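Local structure of pectate lyase 1 (1PXZ) at residues I283-P288 / A292-R297; K197-G202 / N220-N225. The protein cleaves pectate by elimination with low activity, probably with the help of one calcium ion, and is the major allergen of cedar pollen. All blocks are in the same frame, centred on the assembly; numbering follows the deposited sequence.

Contact 1 (I283-P288 / A292-R297); sequences IGCESP and ANWVWR
The backbones meet where the N-H of A292 bonds to the carbonyl of P288, N to O 2.9 Å, four residues back along the chain. This i+4 to i bond closes the single turn of helix 288-291, which sits at one end of the parallel beta-helix, between strand 280-282 and strand 296-299. The bond is bent. Its N-H...O angle is 134°, and the donor is tilted from the carbonyl plane. The CB of A292 is also close to the same oxygen, 3.2 Å from P288 O. S287 caps the other end of the helix: its OG accepts from the backbone N of A290.

Beyond the helix, the indole of W294 turns back toward the earlier loop. Its CG is anti to the carbonyl carbon (chi1 -60°), which turns the six-membered ring toward I283 O and C285 SG. I283 offers only its backbone here. Its O meets the ring at the edge, near the ring plane, 3.7 Å from W294 CH2.

C285 gives the contact its sulfur-aromatic character. Its SG stands 4.8 Å from the centroid of the six-membered ring of W294, 27° off the ring normal, so the approach is oblique. The same sulfur is bonded to C291 SG. The disulfide therefore ties the loop to the end of the helix, while the indole packs beside it. C285 is poorly ordered, so the exact sulfur position deserves some caution.

Segment 292-297 enters strand 296-299 at W296, which begins an experimentally mapped IgE-binding region. W296 is buried, and its NE1 bonds to P259 O. Back at the disulfide, the nearest atom of the indole to C285 SG is W294 CH2, 4.4 Å away.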
ATOM      1  N   ILE A 283      13.641  14.106   8.871  1.00 18.85           N
ATOM      2  CA  ILE A 283      12.872  14.830   9.881  1.00 14.20           C
ATOM      3  C   ILE A 283      13.359  14.469  11.267  1.00 21.62           C
ATOM      4  O   ILE A 283      13.504  13.285  11.574  1.00 22.45           O
ATOM      5  CB  ILE A 283      11.390  14.475   9.659  1.00 22.84           C
ATOM      6  CG1 ILE A 283      10.868  14.982   8.312  1.00 28.06           C
ATOM      7  CG2 ILE A 283      10.514  14.968  10.790  1.00 26.99           C
ATOM      8  CD1 ILE A 283       9.809  14.126   7.659  1.00 28.60           C
ATOM      9  N   GLY A 284      13.633  15.450  12.121  1.00 31.44           N
ATOM     10  CA  GLY A 284      13.943  15.208  13.519  1.00 34.81           C
ATOM     11  C   GLY A 284      15.389  14.853  13.774  1.00 45.71           C
ATOM     12  O   GLY A 284      15.749  14.196  14.757  1.00 43.95           O
ATOM     13  N   CYS A 285      16.278  15.289  12.886  1.00 50.14           N
ATOM     14  CA  CYS A 285      17.701  15.032  13.091  1.00 59.27           C
ATOM     15  C   CYS A 285      18.213  15.540  14.430  1.00 64.17           C
ATOM     16  O   CYS A 285      17.824  16.612  14.906  1.00 57.20           O
ATOM     17  CB  CYS A 285      18.457  15.687  11.927  1.00 61.86           C
ATOM     18  SG  CYS A 285      18.231  14.751  10.387  1.00 73.06           S
ATOM     19  N   GLU A 286      19.104  14.768  15.057  1.00 61.90           N
ATOM     20  CA  GLU A 286      19.711  15.166  16.322  1.00 62.13           C
ATOM     21  C   GLU A 286      20.913  16.080  16.067  1.00 53.61           C
ATOM     22  O   GLU A 286      21.245  16.922  16.895  1.00 62.70           O
ATOM     23  CB  GLU A 286      20.163  13.959  17.136  1.00 74.30           C
ATOM     24  CG  GLU A 286      19.330  13.679  18.376  1.00 86.65           C
ATOM     25  CD  GLU A 286      18.724  12.287  18.339  1.00 99.82           C
ATOM     26  OE1 GLU A 286      19.493  11.320  18.153  1.00111.81           O
ATOM     27  OE2 GLU A 286      17.488  12.173  18.493  1.00115.90           O
ATOM     28  N   SER A 287      21.527  15.872  14.914  1.00 35.56           N
ATOM     29  CA  SER A 287      22.664  16.618  14.408  1.00 32.88           C
ATOM     30  C   SER A 287      23.042  16.064  13.044  1.00 29.45           C
ATOM     31  O   SER A 287      22.746  14.901  12.773  1.00 34.93           O
ATOM     32  CB  SER A 287      23.852  16.527  15.370  1.00 38.50           C
ATOM     33  OG  SER A 287      24.309  15.188  15.475  1.00 36.38           O
ATOM     34  N   PRO A 288      23.664  16.845  12.180  1.00 39.72           N
ATOM     35  CA  PRO A 288      24.119  16.303  10.896  1.00 40.97           C
ATOM     36  C   PRO A 288      24.991  15.068  11.111  1.00 42.25           C
ATOM     37  O   PRO A 288      24.956  14.107  10.347  1.00 34.65           O
ATOM     38  CB  PRO A 288      24.945  17.429  10.282  1.00 42.37           C
ATOM     39  CG  PRO A 288      25.025  18.516  11.289  1.00 48.74           C
ATOM     40  CD  PRO A 288      23.961  18.277  12.321  1.00 48.29           C
ATOM     41  N   ALA A 292      23.770  11.529   9.786  1.00 20.82           N
ATOM     42  CA  ALA A 292      24.624  10.885   8.791  1.00 25.44           C
ATOM     43  C   ALA A 292      24.723   9.385   9.017  1.00 14.03           C
ATOM     44  O   ALA A 292      25.249   8.669   8.168  1.00 24.35           O
ATOM     45  CB  ALA A 292      26.018  11.505   8.807  1.00 38.98           C
ATOM     46  N   ASN A 293      24.234   8.878  10.153  1.00 15.79           N
ATOM     47  CA  ASN A 293      24.319   7.432  10.383  1.00 13.15           C
ATOM     48  C   ASN A 293      23.191   6.710   9.658  1.00 15.11           C
ATOM     49  O   ASN A 293      23.278   5.495   9.459  1.00 14.23           O
ATOM     50  CB  ASN A 293      24.272   7.128  11.882  1.00 13.54           C
ATOM     51  CG  ASN A 293      25.555   7.563  12.594  1.00 21.24           C
ATOM     52  OD1 ASN A 293      25.568   7.909  13.776  1.00 19.64           O
ATOM     53  ND2 ASN A 293      26.673   7.544  11.886  1.00  9.40           N
ATOM     54  N   TRP A 294      22.140   7.452   9.278  1.00 10.14           N
ATOM     55  CA  TRP A 294      21.006   6.731   8.665  1.00  8.18           C
ATOM     56  C   TRP A 294      21.381   6.187   7.302  1.00  8.85           C
ATOM     57  O   TRP A 294      22.041   6.792   6.471  1.00 14.01           O
ATOM     58  CB  TRP A 294      19.816   7.684   8.544  1.00  7.47           C
ATOM     59  CG  TRP A 294      19.288   8.259   9.809  1.00 11.28           C
ATOM     60  CD1 TRP A 294      19.707   8.074  11.089  1.00 12.78           C
ATOM     61  CD2 TRP A 294      18.166   9.168   9.874  1.00 14.57           C
ATOM     62  NE1 TRP A 294      18.915   8.806  11.957  1.00 16.06           N
ATOM     63  CE2 TRP A 294      17.968   9.486  11.234  1.00 20.01           C
ATOM     64  CE3 TRP A 294      17.337   9.719   8.894  1.00 13.61           C
ATOM     65  CZ2 TRP A 294      16.952  10.352  11.654  1.00 21.89           C
ATOM     66  CZ3 TRP A 294      16.326  10.581   9.313  1.00 15.18           C
ATOM     67  CH2 TRP A 294      16.150  10.884  10.677  1.00 15.23           C
ATOM     68  N   VAL A 295      20.946   4.977   6.966  1.00  8.54           N
ATOM     69  CA  VAL A 295      21.404   4.408   5.707  1.00  9.61           C
ATOM     70  C   VAL A 295      20.295   4.645   4.676  1.00 12.58           C
ATOM     71  O   VAL A 295      19.309   3.915   4.656  1.00 10.71           O
ATOM     72  CB  VAL A 295      21.732   2.921   5.854  1.00 17.25           C
ATOM     73  CG1 VAL A 295      21.975   2.292   4.487  1.00 16.88           C
ATOM     74  CG2 VAL A 295      22.963   2.707   6.742  1.00 16.86           C
ATOM     75  N   TRP A 296      20.484   5.704   3.902  1.00  9.98           N
ATOM     76  CA  TRP A 296      19.553   6.063   2.838  1.00 10.64           C
ATOM     77  C   TRP A 296      20.301   6.006   1.517  1.00 10.47           C
ATOM     78  O   TRP A 296      21.112   6.884   1.225  1.00 10.70           O
ATOM     79  CB  TRP A 296      18.951   7.449   3.048  1.00  9.16           C
ATOM     80  CG  TRP A 296      18.009   7.580   4.203  1.00  8.04           C
ATOM     81  CD1 TRP A 296      17.877   6.796   5.302  1.00 10.35           C
ATOM     82  CD2 TRP A 296      17.024   8.625   4.355  1.00 10.13           C
ATOM     83  NE1 TRP A 296      16.896   7.259   6.129  1.00  9.07           N
ATOM     84  CE2 TRP A 296      16.354   8.389   5.560  1.00  7.80           C
ATOM     85  CE3 TRP A 296      16.656   9.732   3.572  1.00 13.35           C
ATOM     86  CZ2 TRP A 296      15.328   9.217   6.017  1.00 12.53           C
ATOM     87  CZ3 TRP A 296      15.631  10.560   4.024  1.00 12.34           C
ATOM     88  CH2 TRP A 296      14.980  10.288   5.244  1.00  8.26           C
ATOM     89  N   ARG A 297      20.038   4.981   0.715  1.00  5.55           N
ATOM     90  CA  ARG A 297      20.783   4.772  -0.510  1.00  5.84           C
ATOM     91  C   ARG A 297      19.953   4.995  -1.778  1.00 11.62           C
ATOM     92  O   ARG A 297      18.754   4.691  -1.806  1.00 15.45           O
ATOM     93  CB  ARG A 297      21.338   3.349  -0.573  1.00 10.93           C
ATOM     94  CG  ARG A 297      21.983   2.856   0.708  1.00 19.55           C
ATOM     95  CD  ARG A 297      23.072   1.839   0.367  1.00 33.72           C
ATOM     96  NE  ARG A 297      22.525   0.608  -0.196  1.00 36.56           N
ATOM     97  CZ  ARG A 297      22.380  -0.496   0.534  1.00 43.60           C
ATOM     98  NH1 ARG A 297      22.749  -0.452   1.811  1.00 31.03           N
ATOM     99  NH2 ARG A 297      21.880  -1.606   0.003  1.00 38.38           N
TER

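Contact 2 (K197-G202 / N220-N225); sequences KVMLLG and NQFGPN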
ATOM      1  N   LYS A 197      -1.029  13.660   1.930  1.00 12.00           N
ATOM      2  CA  LYS A 197      -0.197  12.792   2.768  1.00 12.71           C
ATOM      3  C   LYS A 197      -0.327  11.332   2.369  1.00 18.27           C
ATOM      4  O   LYS A 197      -1.229  10.624   2.815  1.00 14.96           O
ATOM      5  CB  LYS A 197      -0.574  12.944   4.243  1.00 10.96           C
ATOM      6  CG  LYS A 197      -0.279  14.327   4.809  1.00 19.60           C
ATOM      7  CD  LYS A 197      -0.834  14.475   6.216  1.00 33.91           C
ATOM      8  CE  LYS A 197      -0.522  15.851   6.788  1.00 48.48           C
ATOM      9  NZ  LYS A 197       0.758  16.409   6.265  1.00 59.35           N
ATOM     10  N   VAL A 198       0.573  10.836   1.521  1.00 11.59           N
ATOM     11  CA  VAL A 198       0.295   9.554   0.889  1.00 12.09           C
ATOM     12  C   VAL A 198       0.509   8.300   1.715  1.00 13.64           C
ATOM     13  O   VAL A 198      -0.404   7.471   1.879  1.00 12.04           O
ATOM     14  CB  VAL A 198       1.156   9.482  -0.393  1.00  9.83           C
ATOM     15  CG1 VAL A 198       0.987   8.158  -1.101  1.00  7.85           C
ATOM     16  CG2 VAL A 198       0.734  10.641  -1.305  1.00 10.24           C
ATOM     17  N   MET A 199       1.718   8.058   2.227  1.00  5.97           N
ATOM     18  CA  MET A 199       1.996   6.749   2.814  1.00 12.60           C
ATOM     19  C   MET A 199       2.893   6.884   4.047  1.00 16.98           C
ATOM     20  O   MET A 199       3.971   7.449   3.932  1.00 10.95           O
ATOM     21  CB  MET A 199       2.649   5.889   1.736  1.00 11.46           C
ATOM     22  CG  MET A 199       3.098   4.518   2.177  1.00 20.40           C
ATOM     23  SD  MET A 199       4.014   3.675   0.879  1.00 16.76           S
ATOM     24  CE  MET A 199       3.090   4.088  -0.581  1.00 17.87           C
ATOM     25  N   LEU A 200       2.414   6.384   5.171  1.00 12.34           N
ATOM     26  CA  LEU A 200       3.061   6.410   6.472  1.00 11.15           C
ATOM     27  C   LEU A 200       3.481   4.984   6.812  1.00 12.67           C
ATOM     28  O   LEU A 200       2.613   4.114   6.955  1.00 15.86           O
ATOM     29  CB  LEU A 200       2.119   6.956   7.531  1.00 15.45           C
ATOM     30  CG  LEU A 200       2.720   7.735   8.692  1.00 29.09           C
ATOM     31  CD1 LEU A 200       3.719   8.773   8.192  1.00 27.18           C
ATOM     32  CD2 LEU A 200       1.622   8.400   9.510  1.00 24.25           C
ATOM     33  N   LEU A 201       4.777   4.723   6.902  1.00  8.71           N
ATOM     34  CA  LEU A 201       5.236   3.396   7.325  1.00  7.73           C
ATOM     35  C   LEU A 201       5.915   3.560   8.693  1.00 19.49           C
ATOM     36  O   LEU A 201       7.087   3.940   8.779  1.00 15.55           O
ATOM     37  CB  LEU A 201       6.173   2.789   6.298  1.00  9.96           C
ATOM     38  CG  LEU A 201       5.760   2.777   4.829  1.00 10.34           C
ATOM     39  CD1 LEU A 201       6.866   2.254   3.919  1.00 11.84           C
ATOM     40  CD2 LEU A 201       4.504   1.932   4.629  1.00 10.28           C
ATOM     41  N   GLY A 202       5.200   3.305   9.783  1.00 15.82           N
ATOM     42  CA  GLY A 202       5.653   3.550  11.150  1.00 15.65           C
ATOM     43  C   GLY A 202       5.075   4.873  11.645  1.00 21.82           C
ATOM     44  O   GLY A 202       5.354   5.921  11.055  1.00 20.15           O
ATOM     45  N   ASN A 220       4.926   1.505  -8.452  1.00  4.00           N
ATOM     46  CA  ASN A 220       3.799   2.403  -8.218  1.00 10.74           C
ATOM     47  C   ASN A 220       3.952   3.676  -9.046  1.00  9.43           C
ATOM     48  O   ASN A 220       5.080   4.081  -9.341  1.00  7.25           O
ATOM     49  CB  ASN A 220       3.667   2.786  -6.745  1.00  7.96           C
ATOM     50  CG  ASN A 220       3.546   1.601  -5.813  1.00  8.59           C
ATOM     51  OD1 ASN A 220       4.490   1.201  -5.128  1.00 11.11           O
ATOM     52  ND2 ASN A 220       2.353   1.018  -5.772  1.00  3.45           N
ATOM     53  N   GLN A 221       2.823   4.275  -9.390  1.00  5.50           N
ATOM     54  CA  GLN A 221       2.797   5.589 -10.018  1.00  6.30           C
ATOM     55  C   GLN A 221       2.465   6.593  -8.923  1.00  8.34           C
ATOM     56  O   GLN A 221       1.361   6.544  -8.374  1.00  7.80           O
ATOM     57  CB  GLN A 221       1.776   5.677 -11.172  1.00  7.56           C
ATOM     58  CG  GLN A 221       1.625   7.130 -11.655  1.00 10.62           C
ATOM     59  CD  GLN A 221       2.903   7.627 -12.336  1.00 10.85           C
ATOM     60  OE1 GLN A 221       3.496   6.965 -13.174  1.00 12.42           O
ATOM     61  NE2 GLN A 221       3.344   8.826 -11.990  1.00 13.33           N
ATOM     62  N   PHE A 222       3.393   7.483  -8.577  1.00  5.11           N
ATOM     63  CA  PHE A 222       3.143   8.474  -7.541  1.00  3.24           C
ATOM     64  C   PHE A 222       2.798   9.811  -8.166  1.00  9.86           C
ATOM     65  O   PHE A 222       3.687  10.541  -8.645  1.00  9.77           O
ATOM     66  CB  PHE A 222       4.386   8.630  -6.651  1.00  6.97           C
ATOM     67  CG  PHE A 222       4.522   7.494  -5.652  1.00  4.73           C
ATOM     68  CD1 PHE A 222       3.630   7.348  -4.607  1.00  7.42           C
ATOM     69  CD2 PHE A 222       5.559   6.599  -5.781  1.00  7.21           C
ATOM     70  CE1 PHE A 222       3.761   6.316  -3.683  1.00  8.63           C
ATOM     71  CE2 PHE A 222       5.696   5.539  -4.879  1.00  7.36           C
ATOM     72  CZ  PHE A 222       4.786   5.390  -3.853  1.00  9.70           C
ATOM     73  N   GLY A 223       1.514  10.151  -8.178  1.00  4.65           N
ATOM     74  CA  GLY A 223       1.112  11.389  -8.820  1.00  7.83           C
ATOM     75  C   GLY A 223       0.301  11.190 -10.076  1.00  8.85           C
ATOM     76  O   GLY A 223       0.029  10.056 -10.527  1.00  9.91           O
ATOM     77  N   PRO A 224      -0.168  12.264 -10.725  1.00 11.10           N
ATOM     78  CA  PRO A 224       0.104  13.654 -10.386  1.00 16.66           C
ATOM     79  C   PRO A 224      -0.577  14.191  -9.131  1.00 13.46           C
ATOM     80  O   PRO A 224      -1.503  13.559  -8.625  1.00 10.10           O
ATOM     81  CB  PRO A 224      -0.520  14.446 -11.556  1.00 15.51           C
ATOM     82  CG  PRO A 224      -0.823  13.462 -12.617  1.00 16.60           C
ATOM     83  CD  PRO A 224      -1.037  12.143 -11.926  1.00 12.47           C
ATOM     84  N   ASN A 225      -0.102  15.349  -8.688  1.00  6.71           N
ATOM     85  CA  ASN A 225      -0.675  16.024  -7.543  1.00  8.17           C
ATOM     86  C   ASN A 225      -0.675  15.167  -6.286  1.00 11.97           C
ATOM     87  O   ASN A 225      -1.609  15.228  -5.470  1.00 10.88           O
ATOM     88  CB  ASN A 225      -2.130  16.427  -7.850  1.00 15.07           C
ATOM     89  CG  ASN A 225      -2.219  17.274  -9.109  1.00 24.77           C
ATOM     90  OD1 ASN A 225      -3.052  17.035  -9.995  1.00 29.07           O
ATOM     91  ND2 ASN A 225      -1.332  18.262  -9.161  1.00 15.35           N
TER
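M199 lays its terminal methyl against the ring edge of F222, inside the parallel beta-helix. Strand 198-201 and strand 221-222 belong to different faces of the beta-helix, and their side chains meet in its interior. The CA atoms of V198 and F222 are 9.0 Å apart, so side chains alone bridge the gap.

M199 is extended at first, with CG anti to the backbone N (chi1 176°). It then bends at chi3 (-41°), and CE reaches the rim of the phenyl ring near its plane. The methyl carbon is 3.9 Å from both CE1 and CZ of F222. The two side chains cross at about a right angle. This is an edge contact, and the sulfur does not lie over a ring face.

V198 comes to the same edge, near the ring plane. The F222 ring also stacks with Y245 and lies nearly parallel to F192, so aromatic packing continues into neighbouring strands. V217 touches both M199 and F222.

The side chain of V198 lies about 5 Å from that of R229, the predicted active-site residue. V198 CG1 is 4.2 Å from F222 CE1.

Contact 2 is core and contact 1 is surface. Contact 2 has three buried residues near the centre of the chain. Contact 1 has no buried residue among those that touch, and it lies near one end of the beta-helix. The two centres are about 21 Å apart and the contacts do not touch. Strand 198-201 and strand 280-282, just before contact 1, belong to the same parallel sheet. Their chemistry follows their place. Contact 2 is wholly apolar, while contact 1 mixes a backbone bond, a disulfide sulfur and an indole. Each has a segment that overlaps a mapped IgE-binding region.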